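Local coordinates for NAD(P)H-hydrate epimerase (Saccharomyces cerevisiae, PDB 1JZT), which interconverts the R and S epimers of hydrated NADH and NADPH, so that a dehydratase specific for the S form can repair both, at residues D173-W178 and I190-L195. Numbering follows the deposited sequence.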
loop_
_atom_site.group_PDB
_atom_site.type_symbol
_atom_site.label_atom_id
_atom_site.label_comp_id
_atom_site.label_asym_id
_atom_site.label_seq_id
_atom_site.Cartn_x
_atom_site.Cartn_y
_atom_site.Cartn_z
ATOM N N ASP A 173 -1.557 2.966 -2.182
ATOM C CA ASP A 173 -1.673 3.843 -3.339
ATOM C C ASP A 173 -3.105 3.992 -3.861
ATOM O O ASP A 173 -3.656 5.095 -3.861
ATOM C CB ASP A 173 -0.748 3.378 -4.463
ATOM C CG ASP A 173 -0.540 4.454 -5.502
ATOM O OD1 ASP A 173 -0.460 5.636 -5.101
ATOM O OD2 ASP A 173 -0.444 4.127 -6.704
ATOM N N VAL A 174 -3.686 2.887 -4.316
ATOM C CA VAL A 174 -5.057 2.852 -4.819
ATOM C C VAL A 174 -5.685 1.515 -4.429
ATOM O O VAL A 174 -4.985 0.522 -4.240
ATOM C CB VAL A 174 -5.123 2.996 -6.373
ATOM C CG1 VAL A 174 -4.705 4.389 -6.790
ATOM C CG2 VAL A 174 -4.235 1.951 -7.042
ATOM N N PRO A 175 -7.021 1.477 -4.279
ATOM C CA PRO A 175 -7.702 0.228 -3.913
ATOM C C PRO A 175 -7.590 -0.744 -5.083
ATOM O O PRO A 175 -7.970 -0.410 -6.205
ATOM C CB PRO A 175 -9.147 0.674 -3.674
ATOM C CG PRO A 175 -9.003 2.122 -3.268
ATOM C CD PRO A 175 -7.954 2.615 -4.233
ATOM N N THR A 176 -7.057 -1.934 -4.835
ATOM C CA THR A 176 -6.899 -2.914 -5.904
ATOM C C THR A 176 -8.247 -3.244 -6.548
ATOM O O THR A 176 -9.233 -3.486 -5.855
ATOM C CB THR A 176 -6.236 -4.194 -5.363
ATOM O OG1 THR A 176 -4.911 -3.882 -4.909
ATOM C CG2 THR A 176 -6.159 -5.262 -6.443
ATOM N N GLY A 177 -8.296 -3.228 -7.875
ATOM C CA GLY A 177 -9.543 -3.538 -8.557
ATOM C C GLY A 177 -10.350 -2.316 -8.953
ATOM O O GLY A 177 -11.295 -2.423 -9.740
ATOM N N TRP A 178 -10.000 -1.155 -8.404
ATOM C CA TRP A 178 -10.698 0.089 -8.740
ATOM C C TRP A 178 -10.110 0.650 -10.027
ATOM O O TRP A 178 -8.944 0.402 -10.346
ATOM C CB TRP A 178 -10.516 1.140 -7.633
ATOM C CG TRP A 178 -11.379 0.962 -6.417
ATOM C CD1 TRP A 178 -11.903 -0.205 -5.941
ATOM C CD2 TRP A 178 -11.760 1.987 -5.485
ATOM N NE1 TRP A 178 -12.585 0.030 -4.766
ATOM C CE2 TRP A 178 -12.515 1.364 -4.464
ATOM C CE3 TRP A 178 -11.537 3.373 -5.413
ATOM C CZ2 TRP A 178 -13.050 2.076 -3.378
ATOM C CZ3 TRP A 178 -12.070 4.085 -4.329
ATOM C CH2 TRP A 178 -12.819 3.429 -3.327
ATOM N N ILE A 190 -13.421 -3.448 -3.531
ATOM C CA ILE A 190 -12.713 -3.222 -2.275
ATOM C C ILE A 190 -13.211 -1.929 -1.629
ATOM O O ILE A 190 -13.366 -0.905 -2.302
ATOM C CB ILE A 190 -11.180 -3.104 -2.513
ATOM C CG1 ILE A 190 -10.613 -4.447 -2.982
ATOM C CG2 ILE A 190 -10.474 -2.638 -1.241
ATOM C CD1 ILE A 190 -10.673 -5.539 -1.942
ATOM N N ASN A 191 -13.478 -1.995 -0.326
ATOM C CA ASN A 191 -13.936 -0.848 0.469
ATOM C C ASN A 191 -12.927 -0.749 1.614
ATOM O O ASN A 191 -13.163 -1.243 2.718
ATOM C CB ASN A 191 -15.341 -1.103 1.026
ATOM C CG ASN A 191 -15.781 -0.043 2.037
ATOM O OD1 ASN A 191 -16.820 -0.187 2.686
ATOM N ND2 ASN A 191 -14.996 1.019 2.173
ATOM N N PRO A 192 -11.786 -0.099 1.360
ATOM C CA PRO A 192 -10.724 0.057 2.359
ATOM C C PRO A 192 -11.041 0.945 3.557
ATOM O O PRO A 192 -11.695 1.978 3.423
ATOM C CB PRO A 192 -9.566 0.599 1.533
ATOM C CG PRO A 192 -10.267 1.478 0.543
ATOM C CD PRO A 192 -11.451 0.623 0.118
ATOM N N ALA A 193 -10.569 0.534 4.732
ATOM C CA ALA A 193 -10.765 1.321 5.946
ATOM C C ALA A 193 -9.757 2.465 5.892
ATOM O O ALA A 193 -9.972 3.538 6.464
ATOM C CB ALA A 193 -10.522 0.456 7.187
ATOM N N VAL A 194 -8.654 2.228 5.190
ATOM C CA VAL A 194 -7.607 3.234 5.046
ATOM C C VAL A 194 -7.036 3.202 3.628
ATOM O O VAL A 194 -6.823 2.128 3.057
ATOM C CB VAL A 194 -6.424 2.981 6.027
ATOM C CG1 VAL A 194 -5.381 4.090 5.886
ATOM C CG2 VAL A 194 -6.936 2.909 7.463
ATOM N N LEU A 195 -6.800 4.378 3.059
ATOM C CA LEU A 195 -6.193 4.475 1.738
ATOM C C LEU A 195 -4.930 5.298 1.911
ATOM O O LEU A 195 -4.973 6.397 2.453
ATOM C CB LEU A 195 -7.122 5.170 0.739
ATOM C CG LEU A 195 -6.484 5.496 -0.619
ATOM C CD1 LEU A 195 -6.077 4.207 -1.335
ATOM C CD2 LEU A 195 -7.467 6.291 -1.470
HETATM O O HOH W 1 -11.855 -3.660 -6.072
#
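I190 meets W178 through its carbonyl: NE1 of W178 donates to I190 O at 2.7 Å. The approach is in the carbonyl plane and on a lone pair (C=O...donor angle 137°). The bond is nevertheless bent, with an N-H...O angle of 134°, and the oxygen sits slightly out of the indole plane. A water bridges the same backbone from its other polar end, accepting from I190 N and donating to T176 O. CG1 of I190, anti to the carbonyl carbon (chi1 -67°), lies 3.3 Å from T176 O. Its CG2 approaches P175 CB at 4.3 Å. In the Rossmann-like sheet of the YjeF N-terminal domain, 173-178 leaves the end of strand 169-172, whereas 190-195 leads into the adjacent parallel strand 194-198. P175 to W178 form a type II turn, closed by W178 N to P175 O, that carries T176, a predicted potassium ligand whose OG1 is hydrogen-bonded to OD1 of D138. Two residues on from I190, P192 crosses the rings of P175 and W178 obliquely: CG lies 4.1 Å from P175 CG, and CD equally far from W178 CZ2. P175 CB, in turn, sits over one indole face, 3.3 Å above the plane and offset toward the rim. An alanine at W178 would probably leave I190 O without its indole donor and open a gap beside P175 and P192. Further on, L195 crosses P175 at about a right angle, CD1 reaching P175 CD at 3.8 Å and also touching the backbone O of D173, a residue predicted to bind the NADPHX substrate, while D173 OD1 forms a salt bridge with K202.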